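Local coordinates for protein 7,8-dihydro-6-hydroxymethylpterin pyrophosphokinase-dihydropteroate synthase (Plasmodium falciparum, PDB 6JWY) that probably catalyses two consecutive steps of folate synthesis, ATP-dependent pyrophosphorylation of 6-hydroxymethyl-7,8-dihydropterin and condensation of that product with 4-aminobenzoate to give 7,8-dihydropteroate, at residues A[383-388]-A[681-686]; A[572-577]-A[598-603]. The protein carries 1 engineered substitution. All coordinates share one frame; numbering follows the deposited sequence.

Interaction 1: residues A[383-388]-A[681-686]. With CKL (4-[(2-azanyl-4-oxidanylidene-7,8-dihydro-3~{H}-pteridin-6-yl)methylamino]-~{N}-(5,6-dimethoxypyrimidin-4-yl)benzenesulfonamide), chain C; ACT (acetate ion), chain J.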
ATOM      1  N   SER A 383      19.881  -1.143  11.344  1.00 19.59           N
ATOM      2  CA  SER A 383      18.551  -1.365  10.784  1.00 18.23           C
ATOM      3  C   SER A 383      18.451  -0.515   9.532  1.00 19.29           C
ATOM      4  O   SER A 383      18.821   0.655   9.574  1.00 22.93           O
ATOM      5  CB  SER A 383      17.453  -0.996  11.745  1.00 16.82           C
ATOM      6  OG  SER A 383      17.456  -1.808  12.915  1.00 15.30           O
ATOM      7  N   TYR A 384      18.000  -1.093   8.418  1.00 19.01           N
ATOM      8  CA  TYR A 384      17.768  -0.243   7.265  1.00 19.12           C
ATOM      9  C   TYR A 384      16.429   0.477   7.440  1.00 17.19           C
ATOM     10  O   TYR A 384      15.398  -0.153   7.674  1.00 17.62           O
ATOM     11  CB  TYR A 384      17.891  -1.054   5.962  1.00 21.44           C
ATOM     12  CG  TYR A 384      19.248  -1.689   5.746  1.00 21.31           C
ATOM     13  CD1 TYR A 384      20.353  -0.920   5.412  1.00 20.90           C
ATOM     14  CD2 TYR A 384      19.435  -3.054   5.919  1.00 21.86           C
ATOM     15  CE1 TYR A 384      21.605  -1.480   5.228  1.00 20.89           C
ATOM     16  CE2 TYR A 384      20.682  -3.633   5.737  1.00 22.55           C
ATOM     17  CZ  TYR A 384      21.767  -2.843   5.387  1.00 22.31           C
ATOM     18  OH  TYR A 384      22.999  -3.382   5.191  1.00 23.54           O
ATOM     19  N   LEU A 385      16.440   1.799   7.295  1.00 15.06           N
ATOM     20  CA  LEU A 385      15.197   2.548   7.388  1.00 15.37           C
ATOM     21  C   LEU A 385      14.138   1.956   6.460  1.00 16.27           C
ATOM     22  O   LEU A 385      14.408   1.678   5.306  1.00 18.02           O
ATOM     23  CB  LEU A 385      15.447   4.025   7.071  1.00 13.95           C
ATOM     24  CG  LEU A 385      14.312   4.959   7.493  1.00 13.70           C
ATOM     25  CD1 LEU A 385      14.177   4.980   9.001  1.00 13.10           C
ATOM     26  CD2 LEU A 385      14.538   6.377   6.985  1.00 13.52           C
ATOM     27  N   LYS A 386      12.923   1.760   6.976  1.00 17.71           N
ATOM     28  CA  LYS A 386      11.766   1.393   6.164  1.00 17.93           C
ATOM     29  C   LYS A 386      11.809  -0.059   5.674  1.00 17.83           C
ATOM     30  O   LYS A 386      10.962  -0.430   4.871  1.00 17.97           O
ATOM     31  CB  LYS A 386      11.502   2.382   5.017  1.00 16.31           C
ATOM     32  CG  LYS A 386      11.183   3.820   5.416  1.00 16.69           C
ATOM     33  CD  LYS A 386      10.408   3.998   6.738  1.00 18.30           C
ATOM     34  CE  LYS A 386      10.250   5.456   7.156  1.00 18.31           C
ATOM     35  NZ  LYS A 386       9.513   5.636   8.441  1.00 16.71           N
ATOM     36  N   GLU A 387      12.715  -0.905   6.185  1.00 19.12           N
ATOM     37  CA  GLU A 387      12.830  -2.261   5.636  1.00 20.50           C
ATOM     38  C   GLU A 387      12.122  -3.315   6.492  1.00 20.94           C
ATOM     39  O   GLU A 387      12.018  -4.469   6.103  1.00 22.09           O
ATOM     40  CB  GLU A 387      14.270  -2.634   5.269  1.00 20.88           C
ATOM     41  CG  GLU A 387      14.653  -2.205   3.858  1.00 25.69           C
ATOM     42  CD  GLU A 387      16.063  -2.486   3.333  1.00 29.16           C
ATOM     43  OE1 GLU A 387      16.677  -3.535   3.698  1.00 30.91           O
ATOM     44  OE2 GLU A 387      16.556  -1.657   2.534  1.00 29.46           O
ATOM     45  N   LYS A 388      11.590  -2.927   7.648  1.00 23.19           N
ATOM     46  CA  LYS A 388      10.950  -3.883   8.532  1.00 23.06           C
ATOM     47  C   LYS A 388      10.114  -3.071   9.515  1.00 21.13           C
ATOM     48  O   LYS A 388      10.521  -1.976   9.886  1.00 21.32           O
ATOM     49  CB  LYS A 388      12.045  -4.688   9.239  1.00 27.28           C
ATOM     50  CG  LYS A 388      11.658  -5.915  10.050  1.00 33.64           C
ATOM     51  CD  LYS A 388      12.695  -6.157  11.168  1.00 49.32           C
ATOM     52  CE  LYS A 388      14.086  -5.574  10.904  1.00 54.42           C
ATOM     53  NZ  LYS A 388      15.058  -5.785  12.015  1.00 52.81           N
ATOM     54  N   LYS A 681       5.285   1.160   6.007  1.00 16.72           N
ATOM     55  CA  LYS A 681       6.670   0.865   6.327  1.00 17.47           C
ATOM     56  C   LYS A 681       7.103   1.557   7.618  1.00 16.20           C
ATOM     57  O   LYS A 681       8.266   1.922   7.741  1.00 18.54           O
ATOM     58  CB  LYS A 681       7.591   1.265   5.168  1.00 19.91           C
ATOM     59  CG  LYS A 681       7.527   0.329   3.976  1.00 24.34           C
ATOM     60  CD  LYS A 681       8.170   0.875   2.735  1.00 26.89           C
ATOM     61  CE  LYS A 681       8.001  -0.061   1.555  1.00 30.66           C
ATOM     62  NZ  LYS A 681       7.924   0.710   0.289  1.00 41.11           N
ATOM     63  N   VAL A 682       6.182   1.690   8.576  1.00 13.59           N
ATOM     64  CA  VAL A 682       6.466   2.207   9.903  1.00 12.62           C
ATOM     65  C   VAL A 682       7.545   1.350  10.551  1.00 12.52           C
ATOM     66  O   VAL A 682       7.405   0.136  10.632  1.00 12.90           O
ATOM     67  CB  VAL A 682       5.202   2.234  10.784  1.00 12.32           C
ATOM     68  CG1 VAL A 682       5.514   2.799  12.163  1.00 12.28           C
ATOM     69  CG2 VAL A 682       4.073   3.033  10.140  1.00 12.32           C
ATOM     70  N   ASP A 683       8.575   1.987  11.109  1.00 12.38           N
ATOM     71  CA  ASP A 683       9.673   1.227  11.687  1.00 12.68           C
ATOM     72  C   ASP A 683       9.252   0.436  12.929  1.00 12.43           C
ATOM     73  O   ASP A 683       9.567  -0.739  13.021  1.00 13.14           O
ATOM     74  CB  ASP A 683      10.946   2.062  11.728  1.00 12.93           C
ATOM     75  CG  ASP A 683      11.082   2.798  10.405  1.00 14.17           C
ATOM     76  OD1 ASP A 683      11.644   2.187   9.424  1.00 14.57           O
ATOM     77  OD2 ASP A 683      10.566   3.946  10.321  1.00 13.38           O
ATOM     78  N   LEU A 684       8.505   1.032  13.858  1.00 12.75           N
ATOM     79  CA  LEU A 684       8.205   0.369  15.128  1.00 12.90           C
ATOM     80  C   LEU A 684       6.742   0.618  15.484  1.00 13.32           C
ATOM     81  O   LEU A 684       6.303   1.767  15.437  1.00 15.44           O
ATOM     82  CB  LEU A 684       9.126   0.943  16.214  1.00 12.63           C
ATOM     83  CG  LEU A 684      10.628   0.705  16.004  1.00 13.24           C
ATOM     84  CD1 LEU A 684      11.323   1.990  15.579  1.00 13.06           C
ATOM     85  CD2 LEU A 684      11.322   0.105  17.225  1.00 12.32           C
ATOM     86  N   ILE A 685       5.989  -0.441  15.801  1.00 12.92           N
ATOM     87  CA  ILE A 685       4.631  -0.286  16.321  1.00 13.30           C
ATOM     88  C   ILE A 685       4.571  -0.824  17.751  1.00 14.68           C
ATOM     89  O   ILE A 685       5.013  -1.943  18.040  1.00 15.56           O
ATOM     90  CB  ILE A 685       3.574  -0.964  15.408  1.00 13.15           C
ATOM     91  CG1 ILE A 685       3.777  -2.480  15.242  1.00 12.03           C
ATOM     92  CG2 ILE A 685       3.438  -0.235  14.063  1.00 12.23           C
ATOM     93  CD1 ILE A 685       2.734  -3.162  14.377  1.00 10.47           C
ATOM     94  N   ARG A 686       4.019  -0.012  18.663  1.00 15.02           N
ATOM     95  CA  ARG A 686       4.013  -0.336  20.087  1.00 14.42           C
ATOM     96  C   ARG A 686       2.686  -1.003  20.444  1.00 14.21           C
ATOM     97  O   ARG A 686       1.663  -0.342  20.362  1.00 15.58           O
ATOM     98  CB  ARG A 686       4.168   0.967  20.879  1.00 14.46           C
ATOM     99  CG  ARG A 686       4.526   0.775  22.344  1.00 15.01           C
ATOM    100  CD  ARG A 686       4.545   2.077  23.124  1.00 15.56           C
ATOM    101  NE  ARG A 686       4.544   1.899  24.566  1.00 15.38           N
ATOM    102  CZ  ARG A 686       3.449   1.896  25.335  1.00 15.94           C
ATOM    103  NH1 ARG A 686       3.584   1.731  26.642  1.00 16.22           N
ATOM    104  NH2 ARG A 686       2.236   2.058  24.812  1.00 14.63           N
TER
HETATM  105  C2  CKL C 801       5.185   6.067  23.104  1.00 10.41           C
HETATM  106  C4  CKL C 801       2.861   6.060  22.668  1.00 10.85           C
HETATM  107  C5  CKL C 801       2.554   5.677  24.052  1.00 10.89           C
HETATM  108  C6  CKL C 801       3.746   5.525  24.905  1.00 10.88           C
HETATM  109  O24 CKL C 801      -6.718   7.796  24.204  1.00 42.72           O
HETATM  110  S21 CKL C 801      -6.533   6.705  25.136  1.00 48.25           S
HETATM  111  O23 CKL C 801      -7.097   5.553  24.511  1.00 48.20           O
HETATM  112  N22 CKL C 801      -7.278   6.810  26.576  1.00 60.54           N
HETATM  113  C25 CKL C 801      -7.900   7.908  27.077  1.00 73.22           C
HETATM  114  C30 CKL C 801      -8.543   7.808  28.305  1.00 80.27           C
HETATM  115  O31 CKL C 801      -8.547   6.624  29.004  1.00 88.46           O
HETATM  116  C32 CKL C 801      -7.596   6.388  30.046  1.00 96.61           C
HETATM  117  C29 CKL C 801      -9.197   8.922  28.805  1.00 85.31           C
HETATM  118  O33 CKL C 801      -9.850   8.853  30.016  1.00 98.01           O
HETATM  119  C34 CKL C 801     -11.123   9.485  30.231  1.00104.94           C
HETATM  120  N28 CKL C 801      -9.175  10.075  28.090  1.00 87.35           N
HETATM  121  C27 CKL C 801      -8.543  10.155  26.904  1.00 86.57           C
HETATM  122  N26 CKL C 801      -7.916   9.086  26.394  1.00 78.78           N
HETATM  123  C18 CKL C 801      -4.983   6.580  25.548  1.00 36.42           C
HETATM  124  C17 CKL C 801      -4.537   5.375  26.096  1.00 30.33           C
HETATM  125  C16 CKL C 801      -3.205   5.252  26.468  1.00 26.46           C
HETATM  126  C19 CKL C 801      -4.100   7.664  25.404  1.00 29.86           C
HETATM  127  C20 CKL C 801      -2.762   7.531  25.780  1.00 25.64           C
HETATM  128  C15 CKL C 801      -2.307   6.310  26.294  1.00 24.06           C
HETATM  129  N14 CKL C 801      -0.983   6.166  26.647  1.00 21.45           N
HETATM  130  C13 CKL C 801      -0.178   4.935  26.649  1.00 15.47           C
HETATM  131  C8  CKL C 801       1.127   5.171  25.898  1.00 13.03           C
HETATM  132  C9  CKL C 801       2.302   5.001  26.786  1.00 11.48           C
HETATM  133  N10 CKL C 801       3.580   5.205  26.183  1.00 10.75           N
HETATM  134  N1  CKL C 801       5.013   5.706  24.404  1.00 10.48           N
HETATM  135  N7  CKL C 801       1.282   5.489  24.554  1.00 11.89           N
HETATM  136  O12 CKL C 801       1.928   6.209  21.847  1.00 11.27           O
HETATM  137  N3  CKL C 801       4.141   6.246  22.281  1.00 10.53           N
HETATM  138  N11 CKL C 801       6.423   6.296  22.630  1.00  9.89           N
HETATM  139  C   ACT J 808      -0.512   1.483  27.436  1.00 35.87           C
HETATM  140  O   ACT J 808       0.751   1.585  27.431  1.00 31.14           O
HETATM  141  OXT ACT J 808      -1.265   1.966  26.554  1.00 31.46           O
HETATM  142  CH3 ACT J 808      -1.189   0.698  28.583  1.00 37.47           C
HETATM  143  O   HOH W   1      12.699  -0.351  10.022  1.00  8.14           O
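The carboxylate of Asp683 is gripped by Lys386 through both oxygens: the backbone N meets OD1 nearly along the C-O axis (N to OD1 2.8 Å), and the ammonium NZ takes the syn lone pair of OD2 (NZ to OD2 2.7 Å), forming a salt bridge. The second flat group, the guanidinium of Arg686, has CKL N10 over the centre of one face, 3.4 Å from CZ. An acetate lies in plane at the guanidinium edge, and the acetate O accepts from both NH1 and NH2. Asp683 immediately precedes strand 684-687, the last strand of the TIM barrel of the dihydropteroate synthase part, and Arg686 carries that strand into the pterin site, where NE pairs with Asp430. Lys386, with phi 73°, takes the third position of a type II turn from Tyr384 to Glu387, whose central Leu385-Lys386 peptide presents its N-H to Asp683 OD1. A bend at chi2 (-33°) followed by an extended tail lays the lysine across the aspartate at about a right angle, with CD passing Lys681 O at 3.1 Å. Lys681, the first residue beyond helix 661-680, has the positive phi of the Schellman motif that closes that helix. NZ also bonds to the carbonyls of Tyr597 and Tyr600, and OD2 accepts from Leu602 N. A water links the two segments, donating to Asp683 OD1 at 2.8 Å and to Lys388 O at 2.7 Å.

Interaction 2: residues A[572-577]-A[598-603]. With CKL (4-[(2-azanyl-4-oxidanylidene-7,8-dihydro-3~{H}-pteridin-6-yl)methylamino]-~{N}-(5,6-dimethoxypyrimidin-4-yl)benzenesulfonamide), chain C.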
ATOM      1  N   ILE A 572      17.575   8.462  16.963  1.00 10.66           N
ATOM      2  CA  ILE A 572      16.421   9.200  17.441  1.00 10.07           C
ATOM      3  C   ILE A 572      15.194   8.748  16.678  1.00 10.33           C
ATOM      4  O   ILE A 572      15.170   8.834  15.465  1.00 11.37           O
ATOM      5  CB  ILE A 572      16.669  10.715  17.293  1.00  9.28           C
ATOM      6  CG1 ILE A 572      17.774  11.162  18.244  1.00  9.01           C
ATOM      7  CG2 ILE A 572      15.396  11.508  17.512  1.00  8.70           C
ATOM      8  CD1 ILE A 572      18.304  12.523  17.927  1.00  9.55           C
ATOM      9  N   LEU A 573      14.148   8.355  17.390  1.00 11.28           N
ATOM     10  CA  LEU A 573      12.918   7.891  16.755  1.00 12.10           C
ATOM     11  C   LEU A 573      11.805   8.890  17.032  1.00 12.81           C
ATOM     12  O   LEU A 573      11.751   9.472  18.129  1.00 13.60           O
ATOM     13  CB  LEU A 573      12.582   6.498  17.297  1.00 12.20           C
ATOM     14  CG  LEU A 573      13.771   5.532  17.260  1.00 13.27           C
ATOM     15  CD1 LEU A 573      13.768   4.564  18.427  1.00 13.60           C
ATOM     16  CD2 LEU A 573      13.845   4.783  15.937  1.00 14.30           C
ATOM     17  N   PHE A 574      10.963   9.100  16.010  1.00 13.31           N
ATOM     18  CA  PHE A 574       9.862  10.054  16.025  1.00 14.07           C
ATOM     19  C   PHE A 574       8.575   9.304  16.370  1.00 14.61           C
ATOM     20  O   PHE A 574       8.313   8.205  15.848  1.00 13.69           O
ATOM     21  CB  PHE A 574       9.630  10.654  14.633  1.00 14.06           C
ATOM     22  CG  PHE A 574      10.650  11.637  14.124  1.00 15.65           C
ATOM     23  CD1 PHE A 574      11.974  11.253  13.879  1.00 18.28           C
ATOM     24  CD2 PHE A 574      10.279  12.939  13.818  1.00 15.07           C
ATOM     25  CE1 PHE A 574      12.920  12.160  13.402  1.00 18.19           C
ATOM     26  CE2 PHE A 574      11.215  13.854  13.369  1.00 15.51           C
ATOM     27  CZ  PHE A 574      12.529  13.469  13.162  1.00 17.99           C
ATOM     28  N   ASP A 575       7.738   9.949  17.192  1.00 14.06           N
ATOM     29  CA  ASP A 575       6.447   9.394  17.542  1.00 14.10           C
ATOM     30  C   ASP A 575       5.467  10.553  17.654  1.00 14.48           C
ATOM     31  O   ASP A 575       5.662  11.464  18.449  1.00 15.00           O
ATOM     32  CB  ASP A 575       6.559   8.483  18.772  1.00 14.41           C
ATOM     33  CG  ASP A 575       5.253   7.810  19.197  1.00 15.57           C
ATOM     34  OD1 ASP A 575       4.179   8.130  18.594  1.00 14.04           O
ATOM     35  OD2 ASP A 575       5.301   6.993  20.178  1.00 15.86           O
ATOM     36  N   ILE A 576       4.418  10.502  16.831  1.00 14.33           N
ATOM     37  CA  ILE A 576       3.394  11.532  16.755  1.00 13.21           C
ATOM     38  C   ILE A 576       2.497  11.518  17.989  1.00 13.10           C
ATOM     39  O   ILE A 576       1.615  12.367  18.078  1.00 13.47           O
ATOM     40  CB  ILE A 576       2.510  11.242  15.531  1.00 13.15           C
ATOM     41  CG1 ILE A 576       1.785   9.903  15.741  1.00 13.31           C
ATOM     42  CG2 ILE A 576       3.370  11.278  14.270  1.00 12.92           C
ATOM     43  CD1 ILE A 576       1.156   9.286  14.504  1.00 14.84           C
ATOM     44  N   GLY A 577       2.604  10.502  18.850  1.00 12.69           N
ATOM     45  CA  GLY A 577       1.819  10.465  20.075  1.00 14.37           C
ATOM     46  C   GLY A 577       0.307  10.371  19.852  1.00 15.80           C
ATOM     47  O   GLY A 577      -0.443  11.246  20.266  1.00 16.94           O
ATOM     48  N   ASP A 598       8.334   9.578   5.972  1.00 17.56           N
ATOM     49  CA  ASP A 598       9.004   8.629   5.090  1.00 17.95           C
ATOM     50  C   ASP A 598      10.520   8.794   5.168  1.00 18.98           C
ATOM     51  O   ASP A 598      11.259   7.875   4.818  1.00 21.69           O
ATOM     52  CB  ASP A 598       8.618   8.768   3.609  1.00 17.10           C
ATOM     53  CG  ASP A 598       7.228   8.291   3.196  1.00 18.35           C
ATOM     54  OD1 ASP A 598       6.514   7.628   4.030  1.00 18.81           O
ATOM     55  OD2 ASP A 598       6.850   8.580   2.026  1.00 18.05           O
ATOM     56  N   GLU A 599      11.007   9.954   5.594  1.00 18.31           N
ATOM     57  CA  GLU A 599      12.453  10.090   5.622  1.00 20.15           C
ATOM     58  C   GLU A 599      13.014   9.725   7.002  1.00 19.41           C
ATOM     59  O   GLU A 599      14.228   9.847   7.186  1.00 17.35           O
ATOM     60  CB  GLU A 599      12.891  11.527   5.319  1.00 25.08           C
ATOM     61  CG  GLU A 599      12.763  11.960   3.871  1.00 32.07           C
ATOM     62  CD  GLU A 599      13.413  11.043   2.854  1.00 35.84           C
ATOM     63  OE1 GLU A 599      14.662  10.933   2.862  1.00 37.39           O
ATOM     64  OE2 GLU A 599      12.658  10.424   2.065  1.00 45.16           O
ATOM     65  N   TYR A 600      12.167   9.304   7.971  1.00 16.49           N
ATOM     66  CA  TYR A 600      12.656   9.242   9.338  1.00 15.96           C
ATOM     67  C   TYR A 600      12.265   7.952  10.042  1.00 15.04           C
ATOM     68  O   TYR A 600      11.279   7.327   9.672  1.00 16.44           O
ATOM     69  CB  TYR A 600      12.003  10.314  10.199  1.00 17.03           C
ATOM     70  CG  TYR A 600      12.219  11.748   9.805  1.00 17.53           C
ATOM     71  CD1 TYR A 600      13.475  12.228   9.466  1.00 18.76           C
ATOM     72  CD2 TYR A 600      11.160  12.637   9.826  1.00 17.35           C
ATOM     73  CE1 TYR A 600      13.671  13.572   9.186  1.00 18.89           C
ATOM     74  CE2 TYR A 600      11.334  13.979   9.526  1.00 17.76           C
ATOM     75  CZ  TYR A 600      12.598  14.448   9.227  1.00 18.74           C
ATOM     76  OH  TYR A 600      12.791  15.769   8.946  1.00 20.41           O
ATOM     77  N   PRO A 601      13.017   7.534  11.083  1.00 13.77           N
ATOM     78  CA  PRO A 601      12.657   6.358  11.872  1.00 13.84           C
ATOM     79  C   PRO A 601      11.380   6.678  12.637  1.00 14.60           C
ATOM     80  O   PRO A 601      11.382   7.640  13.402  1.00 17.05           O
ATOM     81  CB  PRO A 601      13.797   6.267  12.901  1.00 13.49           C
ATOM     82  CG  PRO A 601      14.970   7.036  12.295  1.00 12.76           C
ATOM     83  CD  PRO A 601      14.308   8.122  11.483  1.00 13.29           C
ATOM     84  N   LEU A 602      10.319   5.885  12.441  1.00 13.58           N
ATOM     85  CA  LEU A 602       8.992   6.182  12.970  1.00 13.31           C
ATOM     86  C   LEU A 602       8.553   5.102  13.959  1.00 14.58           C
ATOM     87  O   LEU A 602       8.652   3.897  13.697  1.00 16.17           O
ATOM     88  CB  LEU A 602       7.982   6.366  11.830  1.00 11.84           C
ATOM     89  CG  LEU A 602       6.518   6.636  12.212  1.00 12.46           C
ATOM     90  CD1 LEU A 602       6.313   7.954  12.987  1.00 11.64           C
ATOM     91  CD2 LEU A 602       5.604   6.639  10.978  1.00 11.81           C
ATOM     92  N   PHE A 603       8.095   5.561  15.128  1.00 14.61           N
ATOM     93  CA  PHE A 603       7.614   4.706  16.197  1.00 14.39           C
ATOM     94  C   PHE A 603       6.165   5.136  16.431  1.00 15.57           C
ATOM     95  O   PHE A 603       5.906   6.333  16.536  1.00 16.85           O
ATOM     96  CB  PHE A 603       8.547   4.929  17.392  1.00 12.71           C
ATOM     97  CG  PHE A 603       8.280   4.147  18.649  1.00 12.82           C
ATOM     98  CD1 PHE A 603       7.175   4.418  19.444  1.00 12.89           C
ATOM     99  CD2 PHE A 603       9.180   3.182  19.083  1.00 13.15           C
ATOM    100  CE1 PHE A 603       6.964   3.728  20.634  1.00 13.09           C
ATOM    101  CE2 PHE A 603       8.964   2.487  20.269  1.00 14.14           C
ATOM    102  CZ  PHE A 603       7.845   2.745  21.039  1.00 13.33           C
TER
HETATM  103  C2  CKL C 801       5.185   6.067  23.104  1.00 10.41           C
HETATM  104  C4  CKL C 801       2.861   6.060  22.668  1.00 10.85           C
HETATM  105  C5  CKL C 801       2.554   5.677  24.052  1.00 10.89           C
HETATM  106  C6  CKL C 801       3.746   5.525  24.905  1.00 10.88           C
HETATM  107  O24 CKL C 801      -6.718   7.796  24.204  1.00 42.72           O
HETATM  108  S21 CKL C 801      -6.533   6.705  25.136  1.00 48.25           S
HETATM  109  O23 CKL C 801      -7.097   5.553  24.511  1.00 48.20           O
HETATM  110  N22 CKL C 801      -7.278   6.810  26.576  1.00 60.54           N
HETATM  111  C25 CKL C 801      -7.900   7.908  27.077  1.00 73.22           C
HETATM  112  C30 CKL C 801      -8.543   7.808  28.305  1.00 80.27           C
HETATM  113  O31 CKL C 801      -8.547   6.624  29.004  1.00 88.46           O
HETATM  114  C32 CKL C 801      -7.596   6.388  30.046  1.00 96.61           C
HETATM  115  C29 CKL C 801      -9.197   8.922  28.805  1.00 85.31           C
HETATM  116  O33 CKL C 801      -9.850   8.853  30.016  1.00 98.01           O
HETATM  117  C34 CKL C 801     -11.123   9.485  30.231  1.00104.94           C
HETATM  118  N28 CKL C 801      -9.175  10.075  28.090  1.00 87.35           N
HETATM  119  C27 CKL C 801      -8.543  10.155  26.904  1.00 86.57           C
HETATM  120  N26 CKL C 801      -7.916   9.086  26.394  1.00 78.78           N
HETATM  121  C18 CKL C 801      -4.983   6.580  25.548  1.00 36.42           C
HETATM  122  C17 CKL C 801      -4.537   5.375  26.096  1.00 30.33           C
HETATM  123  C16 CKL C 801      -3.205   5.252  26.468  1.00 26.46           C
HETATM  124  C19 CKL C 801      -4.100   7.664  25.404  1.00 29.86           C
HETATM  125  C20 CKL C 801      -2.762   7.531  25.780  1.00 25.64           C
HETATM  126  C15 CKL C 801      -2.307   6.310  26.294  1.00 24.06           C
HETATM  127  N14 CKL C 801      -0.983   6.166  26.647  1.00 21.45           N
HETATM  128  C13 CKL C 801      -0.178   4.935  26.649  1.00 15.47           C
HETATM  129  C8  CKL C 801       1.127   5.171  25.898  1.00 13.03           C
HETATM  130  C9  CKL C 801       2.302   5.001  26.786  1.00 11.48           C
HETATM  131  N10 CKL C 801       3.580   5.205  26.183  1.00 10.75           N
HETATM  132  N1  CKL C 801       5.013   5.706  24.404  1.00 10.48           N
HETATM  133  N7  CKL C 801       1.282   5.489  24.554  1.00 11.89           N
HETATM  134  O12 CKL C 801       1.928   6.209  21.847  1.00 11.27           O
HETATM  135  N3  CKL C 801       4.141   6.246  22.281  1.00 10.53           N
HETATM  136  N11 CKL C 801       6.423   6.296  22.630  1.00  9.89           N
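A single parallel beta bridge, Phe574 with Leu602, joins strand 572-575 to the chain leading into strand 603-604, with an aromatic stack outside it and a ligand-binding aspartate at its far end. Phe574 uses both its backbone polar atoms: N donates almost straight to Pro601 O (3.0 Å, 175°), and O accepts from Phe603 N at 2.7 Å. On the outer side the rings of Phe574 and Tyr600 form an offset stack, planes 5° apart and centroids 4.2 Å apart, with Tyr600 CD2 over the rim of the phenylalanine and Phe574 CZ over the centre of the tyrosine. Tyr600 CB adds a CH-pi contact over the same phenylalanine face, and the tyrosine hydroxyl is held by Glu556 of helix 547-564, the helix whose Leu555 and Leu559 also pack on Phe574. In the TIM barrel this bridge completes the circuit, linking the two strands that would otherwise end the parallel sheet. Leu573 turns to the other side, where its CD2 meets Pro601 CB at 3.4 Å and its CB approaches that of Phe603. Two residues further along the strand, Asp575 has CG anti to its own N (chi1 -178°), which carries the carboxylate to the pterin end of CKL. There OD2 accepts from ligand N3 and N11, the latter at 2.8 Å, while lying at the edge of the Phe603 ring, 3.3 Å from CD1. OD1 accepts from Gly577 N in an Asx turn, the donor approaching from above the carboxylate plane and steadying the group's rotation.

From the N terminus, segment 383-388 comes first, starting on the outermost strand, 383-384, of the six-stranded antiparallel sheet, next to strand 373-376. The chain then enters the parallel barrel and reaches 572-577, from which a short excursion through helix 584-592 returns as 598-603, where interaction 2 closes the smaller loop. Only after helix 661-680 does 681-686 come back to the 383-388 turn, so interaction 1 closes a loop of 292 residues that encloses interaction 2 entirely. The two centres lie about 9 Å apart. Leu684 N bonds to Leu602 O, and Leu385 packs on Glu599 and Pro601. Together they tie the antiparallel sheet to the barrel and contribute Arg686 and Asp575 to one ligand site.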